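PDB 3O8S: ADP-ribose pyrophosphatase from Streptococcus suis, which is a Nudix hydrolase that probably cleaves the pyrophosphate of ADP-ribose or a related nucleoside diphosphate derivative. Local coordinates for residues R74-I77 against K82-L85; V86-N89 against W93-P96; D108-E113 against I150-L155; R126-L131 against L193-S198; D174-L179 against E187-C192. All coordinates share one frame; numbering follows the deposited sequence.

Contact 1. Residues R74-I77 against K82-L85. With EDO (1,2-ethanediol), chain F.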
# COMPACT_ATOMS: atom_id res chain seq x y z
N ARG A 74 -4.13 -8.55 -4.44
CA ARG A 74 -5.16 -9.57 -4.16
C ARG A 74 -6.48 -8.88 -3.97
O ARG A 74 -6.55 -7.90 -3.21
CB ARG A 74 -4.82 -10.43 -2.93
CG ARG A 74 -3.58 -11.32 -3.06
CD ARG A 74 -3.79 -12.56 -3.90
NE ARG A 74 -2.60 -12.83 -4.71
CZ ARG A 74 -2.56 -13.67 -5.74
NH1 ARG A 74 -3.63 -14.36 -6.09
NH2 ARG A 74 -1.43 -13.83 -6.43
N ALA A 75 -7.53 -9.37 -4.64
CA ALA A 75 -8.86 -8.78 -4.50
C ALA A 75 -9.74 -9.63 -3.59
O ALA A 75 -9.84 -10.84 -3.77
CB ALA A 75 -9.52 -8.63 -5.87
N ALA A 76 -10.37 -8.99 -2.59
CA ALA A 76 -11.28 -9.65 -1.65
C ALA A 76 -12.71 -9.19 -1.96
O ALA A 76 -13.01 -8.02 -1.79
CB ALA A 76 -10.90 -9.28 -0.22
N ILE A 77 -13.54 -10.08 -2.48
CA ILE A 77 -14.92 -9.80 -2.90
C ILE A 77 -15.88 -10.61 -2.04
O ILE A 77 -15.75 -11.82 -1.96
CB ILE A 77 -15.10 -10.11 -4.43
CG1 ILE A 77 -14.03 -9.37 -5.30
CG2 ILE A 77 -16.55 -9.79 -4.93
CD1 ILE A 77 -13.60 -10.18 -6.54
N LYS A 82 -19.50 -14.23 2.39
CA LYS A 82 -18.75 -15.33 1.78
C LYS A 82 -17.71 -14.72 0.83
O LYS A 82 -18.05 -13.76 0.13
CB LYS A 82 -19.67 -16.31 1.04
CG LYS A 82 -20.55 -17.16 1.94
CD LYS A 82 -21.40 -18.10 1.09
CE LYS A 82 -22.27 -19.01 1.91
NZ LYS A 82 -22.78 -20.15 1.10
N ILE A 83 -16.46 -15.24 0.82
CA ILE A 83 -15.41 -14.62 -0.01
C ILE A 83 -15.28 -15.28 -1.39
O ILE A 83 -15.40 -16.50 -1.50
CB ILE A 83 -14.06 -14.60 0.76
CG1 ILE A 83 -13.09 -13.54 0.14
CG2 ILE A 83 -13.41 -16.05 0.88
CD1 ILE A 83 -11.98 -13.05 1.09
N LEU A 84 -14.98 -14.49 -2.45
CA LEU A 84 -14.75 -15.08 -3.77
C LEU A 84 -13.31 -15.64 -3.90
O LEU A 84 -12.32 -14.92 -3.70
CB LEU A 84 -15.05 -14.13 -4.94
CG LEU A 84 -14.76 -14.80 -6.30
CD1 LEU A 84 -15.99 -15.39 -6.97
CD2 LEU A 84 -13.89 -13.97 -7.17
N LEU A 85 -13.22 -16.92 -4.28
CA LEU A 85 -11.93 -17.60 -4.50
C LEU A 85 -11.92 -18.20 -5.89
O LEU A 85 -12.97 -18.60 -6.39
CB LEU A 85 -11.64 -18.69 -3.44
CG LEU A 85 -11.56 -18.20 -1.98
CD1 LEU A 85 -11.66 -19.35 -1.03
CD2 LEU A 85 -10.33 -17.35 -1.71
C1 EDO F . -4.78 -17.02 -10.05
O1 EDO F . -3.69 -16.51 -10.83
C2 EDO F . -4.92 -16.18 -8.79
O2 EDO F . -4.08 -16.71 -7.76
O HOH W 1 -12.29 -12.23 -3.55
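I77 lies alongside L84, the two side chains pointing the same way, with CD1 of I77 3.9 Å from CD2 of L84. The branches come together because CG1 of I77 stands anti to its carbonyl carbon (chi1 -53°) while CG of L84 extends anti to its backbone N (chi1 179°). A second apolar touch lies between A76 and I83, where CB of A76 meets CD1 of I83 at 4.1 Å. The direct backbone link is a hydrogen bond from L84 N to I77 O, 2.8 Å long, with the donor nearly on the extension of the carbonyl bond; CA of I83 approaches the same oxygen in a CA-H...O contact of 3.4 Å. The return link of the same pair, I77 N to L84 O, runs through a water 2.7 Å from I77 N that also donates to A75 O; the 142° between the short axes shows the strands of this antiparallel beta hairpin splaying. L95 and P96 of strand 93-99 pack on the I83 and L84 side chains, while V114 of helix 106-118 rests on A75 and I77, placing the hairpin inside the Nudix fold. At the far end R74 turns its guanidinium edge to an ethanediol, NH1 donating to O2 at 2.9 Å and also to L95 O, while NH2 forms a salt bridge with D72. The chemistry therefore divides: aliphatic branches, one direct backbone bond and a three-bonded water join the strands at I77 and L84, while R74 is tied to D72 of its own strand, to strand 93-99 and to the diol.

Contact 2. Residues V86-N89 against W93-P96; sequences VQEN and WSLP. With EDO (1,2-ethanediol), chain F.
With chi1 at -166°, Q87 sends CG away from its own backbone N, and W93, its CG anti to the carbonyl carbon, swings its indole across that extended chain. CB of Q87 consequently sits over the six-membered ring, 3.5 Å from the centroid and only 6° off the normal, a CH-pi contact. The amide and ring planes differ by 29°; Q87 NE2 approaches W93 NE1 as one donor facing another, and the Q87 amide nitrogen bonds weakly to G91 O instead. Q87 and W93 form the non-hydrogen-bonded pair of this antiparallel hairpin, and V86 and S94 the hydrogen-bonded pair: V86 N donates to S94 O at 2.7 Å, and S94 N returns a bond to V86 O at 2.9 Å. On the V86 side of the sheet, CG1 of V86 touches CG of P96 at 4.1 Å. S94 OG shares a 2.6 Å hydrogen bond with O2 of the ethanediol, near E88, whose OE1 is paired with K183. Beyond the indole, F171 meets W93 edge-to-face. The backbone bonds of V86 and S94 join the strands; on the Q87 face carbon over the indole adds packing, whereas S94 offers a polar group able to bind a small diol.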
# COMPACT_ATOMS: atom_id res chain seq x y z
N VAL A 86 -10.74 -18.23 -6.51
CA VAL A 86 -10.53 -18.80 -7.84
C VAL A 86 -9.60 -19.99 -7.70
O VAL A 86 -8.66 -19.98 -6.88
CB VAL A 86 -10.04 -17.78 -8.91
CG1 VAL A 86 -11.17 -16.81 -9.29
CG2 VAL A 86 -8.80 -17.01 -8.45
N GLN A 87 -9.87 -21.05 -8.47
CA GLN A 87 -9.09 -22.28 -8.43
C GLN A 87 -8.13 -22.35 -9.60
O GLN A 87 -8.52 -22.07 -10.74
CB GLN A 87 -10.03 -23.50 -8.44
CG GLN A 87 -9.34 -24.81 -8.07
CD GLN A 87 -10.25 -26.00 -8.26
OE1 GLN A 87 -11.08 -26.03 -9.17
NE2 GLN A 87 -10.11 -26.99 -7.40
N GLU A 88 -6.89 -22.79 -9.32
CA GLU A 88 -5.83 -22.95 -10.31
C GLU A 88 -5.65 -24.42 -10.69
O GLU A 88 -6.21 -25.29 -10.02
CB GLU A 88 -4.53 -22.35 -9.78
CG GLU A 88 -4.50 -20.84 -9.87
CD GLU A 88 -3.29 -20.21 -9.22
OE1 GLU A 88 -3.22 -20.21 -7.97
OE2 GLU A 88 -2.41 -19.71 -9.96
N ASN A 89 -4.87 -24.70 -11.77
CA ASN A 89 -4.61 -26.05 -12.31
C ASN A 89 -4.22 -27.08 -11.23
O ASN A 89 -4.65 -28.23 -11.32
CB ASN A 89 -3.51 -26.02 -13.39
CG ASN A 89 -3.90 -25.39 -14.71
OD1 ASN A 89 -5.07 -25.08 -14.97
ND2 ASN A 89 -2.92 -25.20 -15.57
N TRP A 93 -6.97 -22.90 -4.09
CA TRP A 93 -7.82 -21.73 -4.19
C TRP A 93 -7.17 -20.48 -3.66
O TRP A 93 -6.43 -20.50 -2.66
CB TRP A 93 -9.15 -21.99 -3.48
CG TRP A 93 -9.93 -23.12 -4.09
CD1 TRP A 93 -9.68 -24.46 -3.96
CD2 TRP A 93 -11.08 -23.01 -4.94
NE1 TRP A 93 -10.61 -25.18 -4.65
CE2 TRP A 93 -11.50 -24.32 -5.25
CE3 TRP A 93 -11.82 -21.92 -5.44
CZ2 TRP A 93 -12.60 -24.58 -6.08
CZ3 TRP A 93 -12.91 -22.18 -6.26
CH2 TRP A 93 -13.29 -23.50 -6.57
N SER A 94 -7.43 -19.37 -4.35
CA SER A 94 -6.85 -18.11 -3.94
C SER A 94 -7.74 -16.94 -4.35
O SER A 94 -8.65 -17.08 -5.17
CB SER A 94 -5.44 -17.95 -4.52
OG SER A 94 -5.42 -17.94 -5.94
N LEU A 95 -7.49 -15.79 -3.75
CA LEU A 95 -8.15 -14.56 -4.12
C LEU A 95 -7.68 -14.18 -5.51
O LEU A 95 -6.48 -14.37 -5.81
CB LEU A 95 -7.76 -13.42 -3.15
CG LEU A 95 -8.16 -13.53 -1.69
CD1 LEU A 95 -7.56 -12.38 -0.90
CD2 LEU A 95 -9.66 -13.55 -1.56
N PRO A 96 -8.54 -13.60 -6.37
CA PRO A 96 -8.05 -13.14 -7.68
C PRO A 96 -6.93 -12.14 -7.46
O PRO A 96 -6.93 -11.38 -6.48
CB PRO A 96 -9.29 -12.50 -8.33
CG PRO A 96 -10.44 -13.16 -7.64
CD PRO A 96 -9.99 -13.33 -6.21
C1 EDO F . -4.78 -17.02 -10.05
O1 EDO F . -3.69 -16.51 -10.83
C2 EDO F . -4.92 -16.18 -8.79
O2 EDO F . -4.08 -16.71 -7.76

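Contact 3. Residues D108-E113 against I150-L155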
# COMPACT_ATOMS: atom_id res chain seq x y z
N ASP A 108 -6.10 -0.37 -11.00
CA ASP A 108 -6.39 -0.84 -12.36
C ASP A 108 -6.01 -2.30 -12.51
O ASP A 108 -6.75 -3.07 -13.14
CB ASP A 108 -5.65 0.02 -13.43
CG ASP A 108 -6.12 1.47 -13.52
OD1 ASP A 108 -7.30 1.73 -13.17
OD2 ASP A 108 -5.32 2.33 -13.94
N ASN A 109 -4.88 -2.68 -11.90
CA ASN A 109 -4.37 -4.04 -11.93
C ASN A 109 -5.33 -5.05 -11.25
O ASN A 109 -5.63 -6.06 -11.87
CB ASN A 109 -2.98 -4.09 -11.30
CG ASN A 109 -2.24 -5.35 -11.61
OD1 ASN A 109 -1.67 -5.51 -12.69
ND2 ASN A 109 -2.24 -6.26 -10.67
N VAL A 110 -5.85 -4.77 -10.01
CA VAL A 110 -6.77 -5.72 -9.34
C VAL A 110 -8.06 -5.89 -10.13
O VAL A 110 -8.50 -7.02 -10.30
CB VAL A 110 -7.13 -5.46 -7.84
CG1 VAL A 110 -6.04 -5.92 -6.93
CG2 VAL A 110 -7.54 -4.03 -7.55
N VAL A 111 -8.67 -4.79 -10.57
CA VAL A 111 -9.92 -4.78 -11.34
C VAL A 111 -9.77 -5.62 -12.64
O VAL A 111 -10.68 -6.37 -12.97
CB VAL A 111 -10.37 -3.33 -11.64
CG1 VAL A 111 -11.55 -3.29 -12.61
CG2 VAL A 111 -10.70 -2.59 -10.34
N LYS A 112 -8.64 -5.46 -13.37
CA LYS A 112 -8.40 -6.19 -14.61
C LYS A 112 -8.18 -7.68 -14.31
O LYS A 112 -8.67 -8.53 -15.05
CB LYS A 112 -7.21 -5.61 -15.42
N GLU A 113 -7.46 -7.98 -13.21
CA GLU A 113 -7.19 -9.36 -12.80
C GLU A 113 -8.45 -10.08 -12.38
O GLU A 113 -8.55 -11.27 -12.62
CB GLU A 113 -6.18 -9.40 -11.66
CG GLU A 113 -4.74 -9.33 -12.13
CD GLU A 113 -3.75 -8.98 -11.04
OE1 GLU A 113 -4.18 -8.57 -9.93
OE2 GLU A 113 -2.53 -9.09 -11.29
N ILE A 150 -6.81 -5.76 -1.48
CA ILE A 150 -7.77 -4.73 -1.81
C ILE A 150 -9.19 -5.29 -1.65
O ILE A 150 -9.54 -6.31 -2.25
CB ILE A 150 -7.54 -4.18 -3.27
CG1 ILE A 150 -6.05 -3.70 -3.50
CG2 ILE A 150 -8.61 -3.12 -3.69
CD1 ILE A 150 -5.69 -2.41 -2.84
N LEU A 151 -10.03 -4.58 -0.87
CA LEU A 151 -11.41 -4.96 -0.74
C LEU A 151 -12.13 -4.38 -1.96
O LEU A 151 -11.92 -3.21 -2.28
CB LEU A 151 -12.02 -4.51 0.59
CG LEU A 151 -13.53 -4.62 0.74
CD1 LEU A 151 -13.95 -6.08 0.99
CD2 LEU A 151 -14.03 -3.71 1.85
N CYS A 152 -12.85 -5.23 -2.70
CA CYS A 152 -13.57 -4.87 -3.91
C CYS A 152 -15.03 -5.15 -3.72
O CYS A 152 -15.42 -6.10 -3.04
CB CYS A 152 -13.04 -5.59 -5.14
SG CYS A 152 -11.29 -5.29 -5.52
N ARG A 153 -15.83 -4.34 -4.37
CA ARG A 153 -17.25 -4.41 -4.34
C ARG A 153 -17.71 -5.02 -5.67
O ARG A 153 -17.28 -4.56 -6.73
CB ARG A 153 -17.75 -2.98 -4.13
CG ARG A 153 -19.23 -2.81 -4.19
CD ARG A 153 -19.59 -1.35 -3.94
NE ARG A 153 -21.04 -1.21 -3.93
CZ ARG A 153 -21.77 -0.90 -4.99
NH1 ARG A 153 -21.19 -0.59 -6.14
NH2 ARG A 153 -23.09 -0.85 -4.89
N LEU A 154 -18.55 -6.06 -5.61
CA LEU A 154 -19.05 -6.75 -6.80
C LEU A 154 -20.05 -5.89 -7.59
O LEU A 154 -21.00 -5.38 -7.01
CB LEU A 154 -19.72 -8.10 -6.42
CG LEU A 154 -20.28 -8.96 -7.59
CD1 LEU A 154 -19.16 -9.53 -8.48
CD2 LEU A 154 -21.15 -10.08 -7.08
N LEU A 155 -19.86 -5.80 -8.92
CA LEU A 155 -20.79 -5.12 -9.81
C LEU A 155 -21.62 -6.17 -10.51
O LEU A 155 -22.82 -6.06 -10.53
CB LEU A 155 -20.11 -4.17 -10.82
CG LEU A 155 -19.21 -3.03 -10.26
CD1 LEU A 155 -18.65 -2.20 -11.39
CD2 LEU A 155 -19.96 -2.11 -9.26
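V110 of helix 106-118 directs its CB toward strand 145-157, and from there its two methyls divide the contact. CG1, anti to the carbonyl carbon of V110 (chi1 -79°), reaches CG1 of I150 at 4.1 Å. CG2, set between the backbone N and the carbonyl carbon, meets two residues: it lies 4.1 Å from CG2 of I150 and 4.4 Å from SG of C152. The branches of V110 and I150 cross at a slant, each valine methyl facing a different carbon of the isoleucine. I150 presents both carbons because its CG1 is anti to the carbonyl carbon (chi1 -53°), which places CG2 anti to the backbone N. I150 and C152 alternate with L151, so both have their CB directed at the helix. Helix 106-118 carries a sequence that resembles the Nudix box, the motif that in relatives usually bears metal-binding glutamates, and it lies here against the mixed sheet of the Nudix fold. The 7.7 Å between the CA atoms of V110 and I150 is bridged by apolar side chains alone, with 109 Å² buried in total. T73 of the neighbouring strand 70-79 also packs on V110, so this helix residue reaches two strands. I150 carries the contact on to the dimer, since F205 of the second subunit packs against it. On the helix, D108 OD2 forms a salt bridge with K135 of that same subunit.

Contact 4. Residues R126-L131 against L193-S198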
# COMPACT_ATOMS: atom_id res chain seq x y z
N ARG A 126 -11.06 -0.47 -0.92
CA ARG A 126 -10.32 -0.21 0.28
C ARG A 126 -9.07 -1.04 0.32
O ARG A 126 -9.09 -2.19 -0.10
CB ARG A 126 -11.27 -0.54 1.50
CG ARG A 126 -10.59 -0.90 2.85
CD ARG A 126 -11.65 -1.15 3.92
NE ARG A 126 -12.25 0.14 4.32
CZ ARG A 126 -13.27 0.28 5.15
NH1 ARG A 126 -13.85 -0.79 5.69
NH2 ARG A 126 -13.70 1.49 5.47
N VAL A 127 -7.99 -0.45 0.87
CA VAL A 127 -6.75 -1.18 1.10
C VAL A 127 -6.92 -1.89 2.46
O VAL A 127 -6.99 -1.23 3.50
CB VAL A 127 -5.45 -0.32 1.04
CG1 VAL A 127 -4.21 -1.22 1.09
CG2 VAL A 127 -5.44 0.55 -0.22
N VAL A 128 -7.03 -3.21 2.43
CA VAL A 128 -7.15 -3.98 3.67
C VAL A 128 -5.80 -3.95 4.41
O VAL A 128 -5.71 -3.70 5.62
CB VAL A 128 -7.61 -5.46 3.41
CG1 VAL A 128 -7.64 -6.26 4.70
CG2 VAL A 128 -8.95 -5.54 2.67
N ALA A 129 -4.75 -4.28 3.66
CA ALA A 129 -3.39 -4.45 4.15
C ALA A 129 -2.37 -4.42 3.04
O ALA A 129 -2.70 -4.76 1.91
CB ALA A 129 -3.29 -5.78 4.87
N ILE A 130 -1.14 -3.96 3.36
CA ILE A 130 0.09 -3.95 2.54
C ILE A 130 1.07 -4.78 3.35
O ILE A 130 1.59 -4.30 4.34
CB ILE A 130 0.62 -2.54 2.20
CG1 ILE A 130 -0.47 -1.64 1.67
CG2 ILE A 130 1.82 -2.58 1.26
CD1 ILE A 130 -0.54 -0.46 2.45
N LEU A 131 1.27 -6.04 2.97
CA LEU A 131 2.04 -6.92 3.82
C LEU A 131 3.23 -7.54 3.15
O LEU A 131 3.20 -7.92 2.00
CB LEU A 131 1.12 -8.05 4.34
CG LEU A 131 -0.06 -7.64 5.22
CD1 LEU A 131 -1.08 -8.76 5.32
CD2 LEU A 131 0.42 -7.15 6.60
N LEU A 193 -12.52 -10.08 5.59
CA LEU A 193 -13.93 -10.11 6.04
C LEU A 193 -14.20 -9.00 7.07
O LEU A 193 -15.19 -8.26 6.95
CB LEU A 193 -14.32 -11.48 6.61
CG LEU A 193 -15.75 -11.63 7.21
CD1 LEU A 193 -16.84 -11.36 6.18
CD2 LEU A 193 -15.94 -12.99 7.81
N GLU A 194 -13.29 -8.86 8.05
CA GLU A 194 -13.36 -7.83 9.07
C GLU A 194 -13.37 -6.43 8.39
O GLU A 194 -14.20 -5.61 8.76
CB GLU A 194 -12.20 -7.98 10.08
CG GLU A 194 -12.31 -7.10 11.31
CD GLU A 194 -11.04 -7.00 12.15
OE1 GLU A 194 -10.25 -7.97 12.15
OE2 GLU A 194 -10.84 -5.94 12.79
N ALA A 195 -12.51 -6.20 7.37
CA ALA A 195 -12.50 -4.94 6.61
C ALA A 195 -13.84 -4.71 5.89
O ALA A 195 -14.36 -3.58 5.91
CB ALA A 195 -11.36 -4.93 5.60
N SER A 196 -14.43 -5.77 5.30
CA SER A 196 -15.73 -5.62 4.63
C SER A 196 -16.86 -5.28 5.60
O SER A 196 -17.86 -4.69 5.15
CB SER A 196 -16.11 -6.87 3.85
OG SER A 196 -16.63 -7.88 4.69
N ARG A 197 -16.75 -5.69 6.89
CA ARG A 197 -17.77 -5.45 7.91
C ARG A 197 -17.57 -4.12 8.67
O ARG A 197 -18.42 -3.75 9.47
CB ARG A 197 -17.78 -6.61 8.93
CG ARG A 197 -18.43 -7.90 8.41
CD ARG A 197 -18.15 -9.05 9.37
NE ARG A 197 -18.96 -10.24 9.08
CZ ARG A 197 -18.74 -11.44 9.61
NH1 ARG A 197 -17.73 -11.63 10.46
NH2 ARG A 197 -19.52 -12.47 9.29
N SER A 198 -16.46 -3.43 8.46
CA SER A 198 -16.14 -2.24 9.24
C SER A 198 -16.42 -0.94 8.51
O SER A 198 -15.97 -0.77 7.37
CB SER A 198 -14.66 -2.28 9.65
OG SER A 198 -14.32 -3.49 10.30
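Polar bonds from R126 and apolar packing of V128 fasten strand 120-132 to the last turn of helix 186-197, the helix that covers one side of the sheet in this Nudix fold. Among the hydrogen bonds, R126 NH1 donates to S198 O at 2.7 Å and 170°, with the oxygen practically in the guanidinium plane. A weak second bond runs from the same NH1 to A195 O at 2.8 Å, bent to 130°. Both acceptors lie at the edge of the flat group, so one nitrogen spans the carbonyls at the helix end. The chain gets there by leaving CG anti to the backbone N (chi1 156°), then bending at chi3. NH2 of R126 has other partners, E199 O and E202 of the second subunit, and these fix the rotation of the guanidinium further. Two serine hydroxyls bond carbonyls of the last helical turn: S196 OG to L193 O, on a lone pair, and S198 OG, just past the helix, to E194 O from above the carbonyl plane.

The apolar part centres on A195, whose CB points at the strand. The aliphatic R126 CD comes within 4.1 Å of that CB, beside V128. V128 and A129 both face F149 in a classic beta bulge, the irregularity lying at the point where the helix packs. Both V128 methyls face one carbon, CG2 lying 3.8 Å and CG1 4.1 Å from A195 CB.

Contact 5. Residues D174-L179 against E187-C192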
# COMPACT_ATOMS: atom_id res chain seq x y z
N ASP A 174 -15.83 -20.36 7.49
CA ASP A 174 -15.92 -21.51 8.39
C ASP A 174 -15.78 -22.82 7.59
O ASP A 174 -15.60 -23.88 8.20
CB ASP A 174 -17.25 -21.49 9.18
CG ASP A 174 -17.53 -20.19 9.91
OD1 ASP A 174 -16.63 -19.69 10.63
OD2 ASP A 174 -18.66 -19.66 9.76
N ASP A 175 -15.87 -22.75 6.25
CA ASP A 175 -15.76 -23.93 5.38
C ASP A 175 -15.00 -23.56 4.08
O ASP A 175 -15.56 -23.56 2.98
CB ASP A 175 -17.16 -24.53 5.11
CG ASP A 175 -17.17 -25.81 4.32
OD1 ASP A 175 -16.25 -26.64 4.51
OD2 ASP A 175 -18.09 -25.99 3.50
N LEU A 176 -13.72 -23.22 4.24
CA LEU A 176 -12.86 -22.82 3.13
C LEU A 176 -12.35 -24.04 2.32
O LEU A 176 -12.15 -25.12 2.89
CB LEU A 176 -11.67 -22.00 3.65
CG LEU A 176 -11.98 -20.58 4.15
CD1 LEU A 176 -10.84 -20.03 5.01
CD2 LEU A 176 -12.32 -19.63 3.00
N PRO A 177 -12.12 -23.86 1.00
CA PRO A 177 -11.56 -24.97 0.20
C PRO A 177 -10.03 -25.02 0.38
O PRO A 177 -9.51 -24.13 1.09
CB PRO A 177 -11.99 -24.60 -1.22
CG PRO A 177 -12.02 -23.11 -1.23
CD PRO A 177 -12.29 -22.64 0.18
N PRO A 178 -9.25 -25.98 -0.19
CA PRO A 178 -7.78 -25.95 0.04
C PRO A 178 -7.16 -24.68 -0.55
O PRO A 178 -7.45 -24.33 -1.70
CB PRO A 178 -7.25 -27.23 -0.63
CG PRO A 178 -8.36 -27.74 -1.47
CD PRO A 178 -9.65 -27.12 -1.04
N LEU A 179 -6.37 -23.97 0.25
CA LEU A 179 -5.82 -22.68 -0.14
C LEU A 179 -4.37 -22.71 -0.58
O LEU A 179 -3.58 -23.48 -0.05
CB LEU A 179 -5.91 -21.68 1.04
CG LEU A 179 -7.29 -21.18 1.49
CD1 LEU A 179 -7.15 -20.40 2.80
CD2 LEU A 179 -7.93 -20.24 0.44
N GLU A 187 -6.08 -16.46 7.86
CA GLU A 187 -5.93 -15.26 8.69
C GLU A 187 -6.12 -14.00 7.84
O GLU A 187 -6.88 -13.10 8.23
CB GLU A 187 -4.56 -15.25 9.39
CG GLU A 187 -4.34 -16.34 10.44
CD GLU A 187 -4.08 -17.78 10.00
OE1 GLU A 187 -3.36 -17.99 9.00
OE2 GLU A 187 -4.56 -18.70 10.70
N GLN A 188 -5.46 -13.95 6.65
CA GLN A 188 -5.60 -12.81 5.72
C GLN A 188 -7.01 -12.71 5.16
O GLN A 188 -7.52 -11.60 5.03
CB GLN A 188 -4.56 -12.87 4.58
CG GLN A 188 -3.13 -12.60 5.09
CD GLN A 188 -2.02 -13.01 4.14
OE1 GLN A 188 -2.20 -13.79 3.21
NE2 GLN A 188 -0.84 -12.47 4.36
N LEU A 189 -7.68 -13.85 4.89
CA LEU A 189 -9.08 -13.85 4.41
C LEU A 189 -10.00 -13.32 5.51
O LEU A 189 -10.89 -12.52 5.21
CB LEU A 189 -9.54 -15.25 3.98
CG LEU A 189 -8.75 -15.92 2.85
CD1 LEU A 189 -9.48 -17.15 2.34
CD2 LEU A 189 -8.44 -14.94 1.73
N ALA A 190 -9.77 -13.76 6.78
CA ALA A 190 -10.51 -13.30 7.96
C ALA A 190 -10.31 -11.78 8.15
O ALA A 190 -11.29 -11.06 8.40
CB ALA A 190 -10.08 -14.08 9.20
N LEU A 191 -9.09 -11.29 7.90
CA LEU A 191 -8.79 -9.85 7.95
C LEU A 191 -9.62 -9.09 6.89
O LEU A 191 -10.20 -8.04 7.18
CB LEU A 191 -7.28 -9.57 7.76
CG LEU A 191 -6.82 -8.13 8.10
CD1 LEU A 191 -6.84 -7.89 9.63
CD2 LEU A 191 -5.44 -7.80 7.48
N CYS A 192 -9.69 -9.64 5.66
CA CYS A 192 -10.49 -9.05 4.57
C CYS A 192 -11.98 -9.00 4.95
O CYS A 192 -12.61 -7.97 4.72
CB CYS A 192 -10.27 -9.83 3.28
SG CYS A 192 -8.60 -9.65 2.59
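L189 meets L176 and L179 where the loop that leads from strand 167-171 to helix 186-197 of the Nudix domain packs against that helix. All three leucines adopt the same first torsion, CG anti to the carbonyl carbon and beside the backbone N, with chi1 of -71° for L176 and -59° for L189. Their second torsions are also alike, each near 180°, yet the approaches differ. L179 and L189 reach toward each other tip to tip, and CD2 of L179 stops 3.9 Å from CD1 of L189. L176 instead passes L189 at a slant, bringing its CD2 to 3.8 Å from the same CD1, while CD1 of L176 is a little farther from it. One methyl of the helix thus receives methyls from both loop residues. P177 and P178 lie between the two leucines, both of which have CB directed at the helix although three positions apart. Backbones stay well separated, the CA atoms of L176 and L189 being 9.8 Å apart, and the interaction is wholly apolar, burying 104 Å² in total. Strand residues complete the cluster: L85 packs on both loop leucines, while I83 and L95 touch L189. Turned to the loop, CD1 of L189 also lies 4.0 Å from CD1 of L179.

Contacts 1 and 2 follow one another along strand 82-87, with centres 10 Å apart, and share one ethanediol, held by R74, S94 and K183. The diol probably comes from the crystallisation liquor; its three polar partners suggest a small polar site, without identifying a substrate. Contact 3 joins contact 1 through A76 N and I150 O at 2.8 Å, and contact 4 through L151 N and R126 O at 2.7 Å, making a continuous sheet. Its helix 106-118, with the Nudix-box-like sequence, is probably near the catalytic region, as in other Nudix hydrolases. Contacts 4 and 5 use successive parts of helix 186-197, while W93 N and P178 O, 2.8 Å apart, tie contact 5 to contact 2.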